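PDB 1TQY: actinorhodin polyketide putative beta-ketoacyl synthase 2 from Streptomyces coelicolor A3, which probably serves as the chain length factor that partners a ketosynthase in building the polyketide precursor of the antibiotic actinorhodin. Local coordinates for residues 80-91 and 147-158. Residues are numbered along the deposited sequence; the frame is centred on the assembly and turned at random.
Sequences TRLALTAADWAL and VNTGQISIRHGM
Thr80 and Asn148 meet where two similarly directed helices, 80-91 and 147-156, cross at -43°, illustrating how a buried hydrogen bond can sit at one end of a largely apolar interface. Thr80 OG1 donates to Asn148 OD1 over 2.6 Å, in the plane of the amide carbonyl (C=O...O angle 154°), while CG2 of Thr80 lies against CG of Gln151, whose OE1 accepts a hydrogen bond from Gln75. One turn on, Leu84 CD2 rests over the backbone and CB of Gln151 and against Ile152 CG1. Ala87 CB stands 3.9 Å from Ile152 CD1. Packing is tightest near Leu91: CD1 sits over one face of the His156 imidazole, a CH-pi contact 3.5 Å from the centroid, and also presses on Met158 CE, tip to tip. Arg155 CB lies over the opposite face of the ring.

At the looser, partly exposed margin, Arg155, its CG anti to the backbone N (chi1 -157°), extends toward helix 80-91, but direct contacts are few: NH1 is 3.6 Å from Leu84 O. A water spans the gap, accepting from NH1, donating to Leu84 O and hydrogen-bonding His156 NE2. Asp88 OD1, 4.5 Å from Arg155 NH1 and well out of the guanidinium plane, offers at most a long-range attraction between charges, no salt bridge. Ile152, and Met158 just after the helix, pack on strand 106-111 and Ala87 on strand 238-246, the helix-on-sheet layering of the thiolase-like ketosynthase fold.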
loop_
_atom_site.group_PDB
_atom_site.type_symbol
_atom_site.label_atom_id
_atom_site.label_comp_id
_atom_site.label_asym_id
_atom_site.label_seq_id
_atom_site.Cartn_x
_atom_site.Cartn_y
_atom_site.Cartn_z
ATOM N N THR B 80 14.948 -3.298 1.807
ATOM C CA THR B 80 15.128 -2.096 0.999
ATOM C C THR B 80 16.437 -2.077 0.202
ATOM O O THR B 80 16.491 -1.599 -0.941
ATOM C CB THR B 80 15.024 -0.844 1.875
ATOM O OG1 THR B 80 13.735 -0.823 2.503
ATOM C CG2 THR B 80 15.196 0.419 1.032
ATOM N N ARG B 81 17.493 -2.619 0.796
ATOM C CA ARG B 81 18.788 -2.659 0.122
ATOM C C ARG B 81 18.712 -3.551 -1.105
ATOM O O ARG B 81 19.304 -3.261 -2.151
ATOM C CB ARG B 81 19.864 -3.165 1.077
ATOM C CG ARG B 81 20.025 -2.271 2.281
ATOM C CD ARG B 81 20.961 -2.913 3.256
ATOM N NE ARG B 81 21.227 -2.098 4.437
ATOM C CZ ARG B 81 22.040 -2.486 5.412
ATOM N NH1 ARG B 81 22.648 -3.669 5.327
ATOM N NH2 ARG B 81 22.247 -1.705 6.459
ATOM N N LEU B 82 17.973 -4.646 -0.971
ATOM C CA LEU B 82 17.791 -5.570 -2.077
ATOM C C LEU B 82 16.970 -4.895 -3.180
ATOM O O LEU B 82 17.294 -5.014 -4.360
ATOM C CB LEU B 82 17.094 -6.840 -1.577
ATOM C CG LEU B 82 17.992 -7.704 -0.689
ATOM C CD1 LEU B 82 17.159 -8.630 0.180
ATOM C CD2 LEU B 82 18.946 -8.478 -1.555
ATOM N N ALA B 83 15.926 -4.169 -2.786
ATOM C CA ALA B 83 15.063 -3.467 -3.729
ATOM C C ALA B 83 15.822 -2.378 -4.485
ATOM O O ALA B 83 15.605 -2.186 -5.677
ATOM C CB ALA B 83 13.875 -2.850 -2.986
ATOM N N LEU B 84 16.693 -1.654 -3.789
ATOM C CA LEU B 84 17.470 -0.596 -4.428
ATOM C C LEU B 84 18.465 -1.224 -5.405
ATOM O O LEU B 84 18.700 -0.689 -6.481
ATOM C CB LEU B 84 18.229 0.234 -3.377
ATOM C CG LEU B 84 17.427 1.179 -2.462
ATOM C CD1 LEU B 84 18.297 1.652 -1.305
ATOM C CD2 LEU B 84 16.927 2.372 -3.273
ATOM N N THR B 85 19.033 -2.366 -5.034
ATOM C CA THR B 85 19.997 -3.031 -5.895
ATOM C C THR B 85 19.285 -3.521 -7.135
ATOM O O THR B 85 19.767 -3.360 -8.262
ATOM C CB THR B 85 20.628 -4.225 -5.185
ATOM O OG1 THR B 85 21.243 -3.779 -3.973
ATOM C CG2 THR B 85 21.659 -4.892 -6.072
ATOM N N ALA B 86 18.122 -4.120 -6.907
ATOM C CA ALA B 86 17.285 -4.635 -7.979
ATOM C C ALA B 86 16.891 -3.482 -8.896
ATOM O O ALA B 86 17.055 -3.569 -10.113
ATOM C CB ALA B 86 16.037 -5.285 -7.388
ATOM N N ALA B 87 16.384 -2.402 -8.306
ATOM C CA ALA B 87 15.957 -1.247 -9.084
ATOM C C ALA B 87 17.074 -0.693 -9.963
ATOM O O ALA B 87 16.865 -0.434 -11.145
ATOM C CB ALA B 87 15.416 -0.159 -8.159
ATOM N N ASP B 88 18.261 -0.517 -9.394
ATOM C CA ASP B 88 19.377 0.021 -10.170
ATOM C C ASP B 88 19.692 -0.870 -11.368
ATOM O O ASP B 88 19.819 -0.382 -12.500
ATOM C CB ASP B 88 20.616 0.178 -9.286
ATOM C CG ASP B 88 21.801 0.747 -10.044
ATOM O OD1 ASP B 88 21.720 1.911 -10.501
ATOM O OD2 ASP B 88 22.818 0.030 -10.187
ATOM N N TRP B 89 19.810 -2.175 -11.122
ATOM C CA TRP B 89 20.093 -3.151 -12.183
ATOM C C TRP B 89 19.035 -3.145 -13.285
ATOM O O TRP B 89 19.352 -3.323 -14.465
ATOM C CB TRP B 89 20.197 -4.578 -11.605
ATOM C CG TRP B 89 21.453 -4.825 -10.826
ATOM C CD1 TRP B 89 22.588 -4.065 -10.844
ATOM C CD2 TRP B 89 21.717 -5.920 -9.932
ATOM N NE1 TRP B 89 23.539 -4.613 -10.015
ATOM C CE2 TRP B 89 23.033 -5.751 -9.443
ATOM C CE3 TRP B 89 20.969 -7.023 -9.497
ATOM C CZ2 TRP B 89 23.623 -6.647 -8.540
ATOM C CZ3 TRP B 89 21.553 -7.919 -8.595
ATOM C CH2 TRP B 89 22.871 -7.723 -8.128
ATOM N N ALA B 90 17.780 -2.941 -12.897
ATOM C CA ALA B 90 16.681 -2.916 -13.858
ATOM C C ALA B 90 16.788 -1.694 -14.779
ATOM O O ALA B 90 16.584 -1.800 -15.990
ATOM C CB ALA B 90 15.344 -2.907 -13.120
ATOM N N LEU B 91 17.111 -0.540 -14.195
ATOM C CA LEU B 91 17.257 0.691 -14.963
ATOM C C LEU B 91 18.416 0.621 -15.953
ATOM O O LEU B 91 18.320 1.147 -17.065
ATOM C CB LEU B 91 17.444 1.896 -14.039
ATOM C CG LEU B 91 16.174 2.453 -13.377
ATOM C CD1 LEU B 91 16.541 3.538 -12.363
ATOM C CD2 LEU B 91 15.256 3.026 -14.459
ATOM N N VAL B 147 8.314 2.579 2.222
ATOM C CA VAL B 147 9.766 2.757 2.164
ATOM C C VAL B 147 10.469 2.509 0.833
ATOM O O VAL B 147 11.188 3.385 0.349
ATOM C CB VAL B 147 10.507 1.952 3.300
ATOM C CG1 VAL B 147 10.331 0.435 3.118
ATOM C CG2 VAL B 147 11.985 2.324 3.303
ATOM N N ASN B 148 10.253 1.357 0.212
ATOM C CA ASN B 148 10.937 1.085 -1.046
ATOM C C ASN B 148 10.545 1.967 -2.225
ATOM O O ASN B 148 11.335 2.166 -3.151
ATOM C CB ASN B 148 10.804 -0.387 -1.399
ATOM C CG ASN B 148 11.306 -1.265 -0.289
ATOM O OD1 ASN B 148 12.295 -0.923 0.372
ATOM N ND2 ASN B 148 10.638 -2.387 -0.057
ATOM N N THR B 149 9.336 2.510 -2.204
ATOM C CA THR B 149 8.945 3.389 -3.298
ATOM C C THR B 149 9.671 4.725 -3.105
ATOM O O THR B 149 10.302 5.241 -4.030
ATOM C CB THR B 149 7.417 3.605 -3.336
ATOM O OG1 THR B 149 6.781 2.407 -3.801
ATOM C CG2 THR B 149 7.060 4.740 -4.273
ATOM N N GLY B 150 9.603 5.255 -1.890
ATOM C CA GLY B 150 10.265 6.509 -1.590
ATOM C C GLY B 150 11.775 6.493 -1.774
ATOM O O GLY B 150 12.349 7.479 -2.234
ATOM N N GLN B 151 12.430 5.392 -1.412
ATOM C CA GLN B 151 13.881 5.303 -1.555
ATOM C C GLN B 151 14.278 5.159 -3.015
ATOM O O GLN B 151 15.268 5.741 -3.458
ATOM C CB GLN B 151 14.450 4.127 -0.745
ATOM C CG GLN B 151 14.402 4.298 0.776
ATOM C CD GLN B 151 15.415 5.313 1.316
ATOM O OE1 GLN B 151 15.633 5.398 2.527
ATOM N NE2 GLN B 151 16.032 6.081 0.422
ATOM N N ILE B 152 13.517 4.377 -3.777
ATOM C CA ILE B 152 13.834 4.219 -5.193
ATOM C C ILE B 152 13.625 5.580 -5.878
ATOM O O ILE B 152 14.451 6.019 -6.687
ATOM C CB ILE B 152 12.947 3.122 -5.829
ATOM C CG1 ILE B 152 13.379 1.749 -5.279
ATOM C CG2 ILE B 152 13.060 3.153 -7.334
ATOM C CD1 ILE B 152 12.499 0.589 -5.710
ATOM N N SER B 153 12.537 6.253 -5.516
ATOM C CA SER B 153 12.193 7.572 -6.064
ATOM C C SER B 153 13.320 8.592 -5.874
ATOM O O SER B 153 13.763 9.240 -6.824
ATOM C CB SER B 153 10.917 8.087 -5.385
ATOM O OG SER B 153 10.797 9.495 -5.499
ATOM N N ILE B 154 13.764 8.731 -4.630
ATOM C CA ILE B 154 14.825 9.662 -4.268
ATOM C C ILE B 154 16.159 9.343 -4.931
ATOM O O ILE B 154 16.859 10.239 -5.403
ATOM C CB ILE B 154 15.037 9.664 -2.741
ATOM C CG1 ILE B 154 13.780 10.183 -2.054
ATOM C CG2 ILE B 154 16.245 10.522 -2.367
ATOM C CD1 ILE B 154 13.845 10.103 -0.566
ATOM N N ARG B 155 16.513 8.066 -4.969
ATOM C CA ARG B 155 17.783 7.691 -5.548
ATOM C C ARG B 155 17.878 7.931 -7.047
ATOM O O ARG B 155 18.970 8.143 -7.570
ATOM C CB ARG B 155 18.104 6.225 -5.266
ATOM C CG ARG B 155 19.592 5.959 -5.341
ATOM C CD ARG B 155 19.880 4.507 -5.577
ATOM N NE ARG B 155 21.305 4.209 -5.525
ATOM C CZ ARG B 155 21.806 3.004 -5.767
ATOM N NH1 ARG B 155 20.994 2.003 -6.078
ATOM N NH2 ARG B 155 23.114 2.797 -5.693
ATOM N N HIS B 156 16.756 7.901 -7.753
ATOM C CA HIS B 156 16.826 8.100 -9.191
ATOM C C HIS B 156 16.193 9.399 -9.664
ATOM O O HIS B 156 16.147 9.679 -10.860
ATOM C CB HIS B 156 16.215 6.886 -9.891
ATOM C CG HIS B 156 16.886 5.602 -9.516
ATOM N ND1 HIS B 156 18.139 5.255 -9.975
ATOM C CD2 HIS B 156 16.522 4.627 -8.648
ATOM C CE1 HIS B 156 18.521 4.126 -9.403
ATOM N NE2 HIS B 156 17.558 3.724 -8.594
ATOM N N GLY B 157 15.733 10.205 -8.713
ATOM C CA GLY B 157 15.121 11.474 -9.054
ATOM C C GLY B 157 13.847 11.318 -9.857
ATOM O O GLY B 157 13.591 12.067 -10.806
ATOM N N MET B 158 13.037 10.335 -9.474
ATOM C CA MET B 158 11.770 10.086 -10.157
ATOM C C MET B 158 10.677 10.822 -9.395
ATOM O O MET B 158 10.490 10.578 -8.212
ATOM C CB MET B 158 11.505 8.580 -10.214
ATOM C CG MET B 158 12.562 7.861 -11.018
ATOM S SD MET B 158 12.256 6.113 -11.279
ATOM C CE MET B 158 13.779 5.671 -12.180
HETATM O O HOH W 1 18.360 1.727 -6.887
#